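Local structure of hydroxyethylphosphonate dioxygenase (Streptomyces albus, 6B9R) at residues A[34-39]-A[43-48]; A[162-167]-A[171-176]. The protein probably cleaves the carbon-carbon bond of 2-hydroxyethylphosphonate with dioxygen at a non-haem iron centre, giving hydroxymethylphosphonate and formate. One frame throughout, in Å; residues are numbered along the deposited sequence.

Interaction 1. Residues A[34-39]-A[43-48]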
ATOM      1  N   ALA A  34      14.437  22.107  17.591  1.00 19.05           N
ATOM      2  CA  ALA A  34      14.992  20.758  17.662  1.00 23.73           C
ATOM      3  C   ALA A  34      15.418  20.255  16.283  1.00 19.69           C
ATOM      4  O   ALA A  34      16.451  19.586  16.150  1.00 18.08           O
ATOM      5  CB  ALA A  34      13.977  19.808  18.303  1.00 25.38           C
ATOM      6  N   ALA A  35      14.644  20.563  15.240  1.00 21.12           N
ATOM      7  CA  ALA A  35      15.011  20.079  13.906  1.00 20.73           C
ATOM      8  C   ALA A  35      16.303  20.737  13.416  1.00 25.46           C
ATOM      9  O   ALA A  35      17.139  20.078  12.781  1.00 18.82           O
ATOM     10  CB  ALA A  35      13.867  20.314  12.912  1.00 18.61           C
ATOM     11  N   GLU A  36      16.477  22.033  13.694  1.00 19.49           N
ATOM     12  CA  GLU A  36      17.719  22.711  13.327  1.00 26.38           C
ATOM     13  C   GLU A  36      18.914  22.077  14.022  1.00 25.34           C
ATOM     14  O   GLU A  36      19.975  21.892  13.412  1.00 24.49           O
ATOM     15  CB  GLU A  36      17.630  24.204  13.677  1.00 22.82           C
ATOM     16  CG  GLU A  36      16.609  24.982  12.832  1.00 21.03           C
ATOM     17  CD  GLU A  36      16.082  26.224  13.534  1.00 26.62           C
ATOM     18  OE1 GLU A  36      16.497  26.488  14.685  1.00 24.89           O
ATOM     19  OE2 GLU A  36      15.241  26.930  12.936  1.00 25.49           O
ATOM     20  N   ALA A  37      18.767  21.756  15.310  1.00 20.67           N
ATOM     21  CA  ALA A  37      19.855  21.122  16.046  1.00 22.82           C
ATOM     22  C   ALA A  37      20.178  19.750  15.475  1.00 22.11           C
ATOM     23  O   ALA A  37      21.352  19.417  15.279  1.00 23.80           O
ATOM     24  CB  ALA A  37      19.499  21.017  17.528  1.00 23.28           C
ATOM     25  N   ASP A  38      19.150  18.943  15.184  1.00 20.11           N
ATOM     26  CA  ASP A  38      19.383  17.609  14.630  1.00 22.12           C
ATOM     27  C   ASP A  38      19.991  17.673  13.231  1.00 25.39           C
ATOM     28  O   ASP A  38      20.838  16.843  12.876  1.00 23.46           O
ATOM     29  CB  ASP A  38      18.079  16.808  14.575  1.00 17.97           C
ATOM     30  CG  ASP A  38      17.527  16.463  15.944  1.00 19.71           C
ATOM     31  OD1 ASP A  38      18.216  16.692  16.964  1.00 24.01           O
ATOM     32  OD2 ASP A  38      16.379  15.980  16.001  1.00 19.06           O
ATOM     33  N   LEU A  39      19.548  18.612  12.406  1.00 22.63           N
ATOM     34  CA  LEU A  39      19.972  18.647  11.014  1.00 19.10           C
ATOM     35  C   LEU A  39      21.182  19.536  10.777  1.00 26.89           C
ATOM     36  O   LEU A  39      21.628  19.650   9.631  1.00 27.68           O
ATOM     37  CB  LEU A  39      18.808  19.104  10.122  1.00 19.85           C
ATOM     38  CG  LEU A  39      17.521  18.265  10.169  1.00 22.36           C
ATOM     39  CD1 LEU A  39      16.395  18.926   9.378  1.00 24.27           C
ATOM     40  CD2 LEU A  39      17.751  16.851   9.643  1.00 25.95           C
ATOM     41  N   PRO A  43      20.444  28.239  13.395  1.00 26.89           N
ATOM     42  CA  PRO A  43      19.317  28.507  14.292  1.00 22.81           C
ATOM     43  C   PRO A  43      18.359  29.513  13.666  1.00 23.30           C
ATOM     44  O   PRO A  43      18.774  30.471  13.010  1.00 23.90           O
ATOM     45  CB  PRO A  43      19.994  29.058  15.551  1.00 25.56           C
ATOM     46  CG  PRO A  43      21.327  28.361  15.556  1.00 22.80           C
ATOM     47  CD  PRO A  43      21.737  28.344  14.094  1.00 24.35           C
ATOM     48  N   GLY A  44      17.065  29.262  13.850  1.00 23.06           N
ATOM     49  CA  GLY A  44      16.033  30.104  13.289  1.00 29.98           C
ATOM     50  C   GLY A  44      15.667  29.842  11.837  1.00 28.87           C
ATOM     51  O   GLY A  44      14.734  30.479  11.337  1.00 29.05           O
ATOM     52  N   SER A  45      16.334  28.913  11.148  1.00 26.20           N
ATOM     53  CA  SER A  45      16.174  28.786   9.703  1.00 25.33           C
ATOM     54  C   SER A  45      15.140  27.750   9.263  1.00 28.29           C
ATOM     55  O   SER A  45      14.795  27.725   8.076  1.00 26.54           O
ATOM     56  CB  SER A  45      17.516  28.441   9.046  1.00 27.38           C
ATOM     57  OG  SER A  45      17.965  27.155   9.448  1.00 24.76           O
ATOM     58  N   PHE A  46      14.631  26.902  10.161  1.00 24.84           N
ATOM     59  CA  PHE A  46      13.827  25.769   9.698  1.00 23.58           C
ATOM     60  C   PHE A  46      12.596  26.243   8.934  1.00 27.71           C
ATOM     61  O   PHE A  46      12.202  25.630   7.931  1.00 24.87           O
ATOM     62  CB  PHE A  46      13.431  24.871  10.876  1.00 24.31           C
ATOM     63  CG  PHE A  46      12.896  23.518  10.454  1.00 21.84           C
ATOM     64  CD1 PHE A  46      13.723  22.592   9.823  1.00 20.08           C
ATOM     65  CD2 PHE A  46      11.572  23.169  10.694  1.00 23.16           C
ATOM     66  CE1 PHE A  46      13.233  21.342   9.430  1.00 20.50           C
ATOM     67  CE2 PHE A  46      11.080  21.917  10.297  1.00 20.44           C
ATOM     68  CZ  PHE A  46      11.917  21.013   9.679  1.00 19.26           C
ATOM     69  N   GLY A  47      11.995  27.351   9.375  1.00 26.44           N
ATOM     70  CA  GLY A  47      10.852  27.903   8.673  1.00 25.47           C
ATOM     71  C   GLY A  47      11.154  28.310   7.244  1.00 30.35           C
ATOM     72  O   GLY A  47      10.260  28.308   6.397  1.00 33.41           O
ATOM     73  N   ASP A  48      12.413  28.657   6.948  1.00 25.09           N
ATOM     74  CA  ASP A  48      12.763  29.004   5.571  1.00 27.96           C
ATOM     75  C   ASP A  48      12.794  27.781   4.662  1.00 29.90           C
ATOM     76  O   ASP A  48      12.529  27.896   3.459  1.00 30.86           O
ATOM     77  CB  ASP A  48      14.106  29.713   5.535  1.00 33.11           C
ATOM     78  CG  ASP A  48      14.069  31.047   6.252  1.00 43.34           C
ATOM     79  OD1 ASP A  48      13.134  31.833   5.994  1.00 45.02           O
ATOM     80  OD2 ASP A  48      14.953  31.293   7.090  1.00 50.07           O
TER
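The carboxylate of Glu36 accepts from the backbone amides of Gly44 and Phe46, and so ties helix 32-39 to the chain leading into helix 46-51. Phe46 N gives a nearly straight bond to Glu36 OE2 (2.8 Å, 168° at the hydrogen), taken on the anti lone pair, away from the other oxygen. Gly44 N reaches Glu36 OE1 at 3.0 Å from above the carboxylate plane. With CG anti to the carbonyl carbon (chi1 -67°) and the chain extended beyond it, Glu36 spans the gap between the two segments. Its OE2 also forms a salt bridge with Arg33.

Next to this polar clasp lies an apolar one. Ala35 CB sits over the centre of one face of the Phe46 ring, a CH-pi contact 3.8 Å from the centroid, while Leu39 CD1 comes to 4.0 Å from Phe46 CE1. Leu21, Arg22 and Ala25 of helix 10-27 also touch Phe46. Gly44 adopts positive phi (82°), where a CB would press on the carbonyl oxygen of Pro43. Ser45 OG is hydrogen-bonded to Pro42 O.

The contact thus joins two short helices in the N-terminal helical part of the chain, whose succession of helices resembles that of the Cro/C1-type helix-turn-helix domain at 241-301. An alanine in place of Glu36 would probably leave both amides and Arg33 without their acceptor. Because OE2 takes both the Phe46 amide and the Arg33 guanidinium, the buried carboxylate is likely to stay ionised, its charge balanced by Arg33 and by the amides it holds.

Interaction 2. Residues A[162-167]-A[171-176]; sequences NYYFRS and SHCVPM
In the beta hairpin of strands 161-167 and 170-175, part of a cupin-like oxygenase fold, Phe165 and His172 form an antiparallel hydrogen-bonded pair, with Tyr163 and Val174 as the next such pair. Four backbone bonds join them; the one from His172 N to Phe165 O is 2.8 Å long.

On the face shared by Tyr163, Phe165, His172 and Val174, His172 CB lies over the Phe165 ring, 3.6 Å from its centroid and displaced from the ring centre. The two rings are almost parallel, their planes 9° apart, yet slid so far that they barely overlap. Phe165 CG is flanked by both the backbone N and the carbonyl carbon (chi1 53°), which swings the ring across the neighbouring strand until Val174 CG2 meets CE1 at its edge (3.6 Å). Val307 packs against Phe165 and Tyr163, and Met176 CE rests 3.8 Å from Tyr163 CB.

Tyr164 and Cys173 meet on the other face. Cys173 SG approaches the ring obliquely, 3.5 Å from Tyr164 CE2, while the phenol hydroxyl is bonded to Thr193 on strand 190-194. Asn162 sets OD1 3.4 Å from Pro175 CB, and that oxygen accepts from Arg195. Toward the turn, Arg166, whose guanidinium also makes a cation-pi contact with Trp145, sends NE to Ser171 OG, 2.7 Å away and within the guanidinium plane.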
ATOM      1  N   ASN A 162       0.824 -15.551 -31.975  1.00 21.72           N
ATOM      2  CA  ASN A 162       0.932 -16.713 -31.097  1.00 21.70           C
ATOM      3  C   ASN A 162       1.464 -16.267 -29.739  1.00 24.04           C
ATOM      4  O   ASN A 162       2.446 -15.521 -29.669  1.00 24.14           O
ATOM      5  CB  ASN A 162       1.859 -17.780 -31.692  1.00 22.65           C
ATOM      6  CG  ASN A 162       1.150 -18.687 -32.665  1.00 26.51           C
ATOM      7  OD1 ASN A 162      -0.060 -18.566 -32.874  1.00 23.07           O
ATOM      8  ND2 ASN A 162       1.895 -19.613 -33.266  1.00 27.77           N
ATOM      9  N   TYR A 163       0.823 -16.743 -28.671  1.00 20.89           N
ATOM     10  CA  TYR A 163       1.200 -16.455 -27.293  1.00 20.63           C
ATOM     11  C   TYR A 163       1.853 -17.695 -26.691  1.00 21.92           C
ATOM     12  O   TYR A 163       1.257 -18.777 -26.685  1.00 21.38           O
ATOM     13  CB  TYR A 163      -0.015 -16.042 -26.467  1.00 19.21           C
ATOM     14  CG  TYR A 163       0.317 -15.702 -25.032  1.00 21.93           C
ATOM     15  CD1 TYR A 163       1.282 -14.753 -24.740  1.00 25.25           C
ATOM     16  CD2 TYR A 163      -0.328 -16.329 -23.972  1.00 23.69           C
ATOM     17  CE1 TYR A 163       1.600 -14.428 -23.439  1.00 25.45           C
ATOM     18  CE2 TYR A 163       0.003 -16.013 -22.651  1.00 17.97           C
ATOM     19  CZ  TYR A 163       0.956 -15.063 -22.402  1.00 26.85           C
ATOM     20  OH  TYR A 163       1.277 -14.742 -21.103  1.00 32.25           O
ATOM     21  N   TYR A 164       3.073 -17.537 -26.197  1.00 20.57           N
ATOM     22  CA  TYR A 164       3.824 -18.618 -25.573  1.00 23.83           C
ATOM     23  C   TYR A 164       4.008 -18.309 -24.097  1.00 23.70           C
ATOM     24  O   TYR A 164       4.291 -17.166 -23.730  1.00 23.26           O
ATOM     25  CB  TYR A 164       5.191 -18.789 -26.238  1.00 27.69           C
ATOM     26  CG  TYR A 164       5.116 -18.986 -27.730  1.00 26.33           C
ATOM     27  CD1 TYR A 164       4.966 -17.902 -28.586  1.00 26.92           C
ATOM     28  CD2 TYR A 164       5.196 -20.257 -28.283  1.00 25.46           C
ATOM     29  CE1 TYR A 164       4.886 -18.079 -29.954  1.00 23.42           C
ATOM     30  CE2 TYR A 164       5.117 -20.449 -29.648  1.00 24.29           C
ATOM     31  CZ  TYR A 164       4.970 -19.357 -30.478  1.00 23.82           C
ATOM     32  OH  TYR A 164       4.896 -19.542 -31.834  1.00 24.35           O
ATOM     33  N   PHE A 165       3.839 -19.319 -23.245  1.00 22.67           N
ATOM     34  CA  PHE A 165       3.937 -19.059 -21.818  1.00 27.31           C
ATOM     35  C   PHE A 165       4.421 -20.301 -21.087  1.00 25.72           C
ATOM     36  O   PHE A 165       4.151 -21.431 -21.504  1.00 26.59           O
ATOM     37  CB  PHE A 165       2.604 -18.564 -21.240  1.00 19.17           C
ATOM     38  CG  PHE A 165       1.423 -19.446 -21.539  1.00 30.83           C
ATOM     39  CD1 PHE A 165       0.756 -19.350 -22.748  1.00 25.09           C
ATOM     40  CD2 PHE A 165       0.941 -20.329 -20.584  1.00 29.63           C
ATOM     41  CE1 PHE A 165      -0.354 -20.138 -23.013  1.00 28.09           C
ATOM     42  CE2 PHE A 165      -0.164 -21.107 -20.836  1.00 24.42           C
ATOM     43  CZ  PHE A 165      -0.812 -21.018 -22.057  1.00 28.87           C
ATOM     44  N   ARG A 166       5.154 -20.067 -19.988  1.00 25.25           N
ATOM     45  CA  ARG A 166       5.815 -21.123 -19.229  1.00 29.47           C
ATOM     46  C   ARG A 166       5.430 -21.049 -17.759  1.00 40.15           C
ATOM     47  O   ARG A 166       5.245 -19.961 -17.201  1.00 36.31           O
ATOM     48  CB  ARG A 166       7.348 -21.035 -19.352  1.00 26.53           C
ATOM     49  CG  ARG A 166       7.920 -21.804 -20.514  1.00 42.29           C
ATOM     50  CD  ARG A 166       9.391 -21.475 -20.696  1.00 44.59           C
ATOM     51  NE  ARG A 166       9.953 -22.119 -21.875  1.00 40.85           N
ATOM     52  CZ  ARG A 166      11.137 -21.813 -22.393  1.00 44.09           C
ATOM     53  NH1 ARG A 166      11.885 -20.860 -21.841  1.00 35.03           N
ATOM     54  NH2 ARG A 166      11.571 -22.453 -23.469  1.00 47.05           N
ATOM     55  N   SER A 167       5.322 -22.218 -17.137  1.00 40.52           N
ATOM     56  CA  SER A 167       4.980 -22.329 -15.726  1.00 38.06           C
ATOM     57  C   SER A 167       5.330 -23.739 -15.288  1.00 35.76           C
ATOM     58  O   SER A 167       5.010 -24.697 -15.996  1.00 29.78           O
ATOM     59  CB  SER A 167       3.489 -22.038 -15.494  1.00 37.97           C
ATOM     60  OG  SER A 167       3.119 -22.223 -14.139  1.00 36.28           O
ATOM     61  N   SER A 171       6.225 -25.602 -21.320  1.00 32.88           N
ATOM     62  CA  SER A 171       5.997 -24.532 -22.281  1.00 27.25           C
ATOM     63  C   SER A 171       4.671 -24.759 -22.987  1.00 26.77           C
ATOM     64  O   SER A 171       4.347 -25.884 -23.376  1.00 31.62           O
ATOM     65  CB  SER A 171       7.126 -24.472 -23.313  1.00 27.66           C
ATOM     66  OG  SER A 171       8.368 -24.201 -22.689  1.00 36.08           O
ATOM     67  N   HIS A 172       3.905 -23.686 -23.149  1.00 24.64           N
ATOM     68  CA  HIS A 172       2.625 -23.728 -23.834  1.00 25.51           C
ATOM     69  C   HIS A 172       2.614 -22.709 -24.964  1.00 25.85           C
ATOM     70  O   HIS A 172       3.316 -21.692 -24.917  1.00 26.94           O
ATOM     71  CB  HIS A 172       1.456 -23.419 -22.891  1.00 28.05           C
ATOM     72  CG  HIS A 172       1.479 -24.189 -21.611  1.00 31.27           C
ATOM     73  ND1 HIS A 172       0.655 -25.269 -21.378  1.00 38.53           N
ATOM     74  CD2 HIS A 172       2.210 -24.025 -20.483  1.00 38.73           C
ATOM     75  CE1 HIS A 172       0.887 -25.746 -20.168  1.00 42.98           C
ATOM     76  NE2 HIS A 172       1.825 -25.008 -19.602  1.00 38.22           N
ATOM     77  N   CYS A 173       1.793 -22.983 -25.972  1.00 27.14           N
ATOM     78  CA  CYS A 173       1.515 -22.036 -27.046  1.00 28.86           C
ATOM     79  C   CYS A 173       0.015 -22.004 -27.297  1.00 26.56           C
ATOM     80  O   CYS A 173      -0.588 -23.037 -27.614  1.00 25.96           O
ATOM     81  CB  CYS A 173       2.252 -22.410 -28.334  1.00 26.87           C
ATOM     82  SG  CYS A 173       1.769 -21.386 -29.747  1.00 29.08           S
ATOM     83  N   VAL A 174      -0.582 -20.824 -27.174  1.00 26.59           N
ATOM     84  CA  VAL A 174      -1.992 -20.649 -27.519  1.00 29.69           C
ATOM     85  C   VAL A 174      -2.090 -19.629 -28.648  1.00 29.02           C
ATOM     86  O   VAL A 174      -1.734 -18.459 -28.456  1.00 25.10           O
ATOM     87  CB  VAL A 174      -2.817 -20.222 -26.293  1.00 28.14           C
ATOM     88  CG1 VAL A 174      -4.223 -19.856 -26.701  1.00 20.09           C
ATOM     89  CG2 VAL A 174      -2.842 -21.335 -25.254  1.00 23.94           C
ATOM     90  N   PRO A 175      -2.549 -20.021 -29.835  1.00 21.54           N
ATOM     91  CA  PRO A 175      -2.748 -19.038 -30.910  1.00 21.62           C
ATOM     92  C   PRO A 175      -3.885 -18.082 -30.577  1.00 28.44           C
ATOM     93  O   PRO A 175      -4.930 -18.482 -30.062  1.00 26.78           O
ATOM     94  CB  PRO A 175      -3.095 -19.903 -32.134  1.00 22.53           C
ATOM     95  CG  PRO A 175      -2.746 -21.318 -31.745  1.00 32.96           C
ATOM     96  CD  PRO A 175      -2.890 -21.389 -30.261  1.00 26.68           C
ATOM     97  N   MET A 176      -3.673 -16.811 -30.890  1.00 20.58           N
ATOM     98  CA  MET A 176      -4.625 -15.742 -30.635  1.00 19.92           C
ATOM     99  C   MET A 176      -5.011 -15.064 -31.940  1.00 23.05           C
ATOM    100  O   MET A 176      -4.381 -15.255 -32.981  1.00 23.18           O
ATOM    101  CB  MET A 176      -4.023 -14.690 -29.691  1.00 20.04           C
ATOM    102  CG  MET A 176      -3.434 -15.267 -28.461  1.00 19.01           C
ATOM    103  SD  MET A 176      -4.751 -15.709 -27.322  1.00 20.30           S
ATOM    104  CE  MET A 176      -3.740 -16.322 -25.965  1.00 18.30           C
TER

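Interactions 1 and 2 illustrate how far apart the local clasps of one chain can lie: their centres are 60 Å apart, their nearest atoms about 47 Å, on opposite sides of the chain's centre. Interaction 1 closes a small helical pair; interaction 2 zips a hairpin. The side chain of Tyr163 comes within about 7 Å of both the bound 2-hydroxyethylphosphonate and the iron. It packs on Phe192, which lines the substrate pocket, and on His190, an iron ligand; both lie on strand 190-194, which borders strand 161-167. Tyr163 thus places this part of the hairpin in the second shell of the site, whereas 34-39 with 43-48 is helical packing.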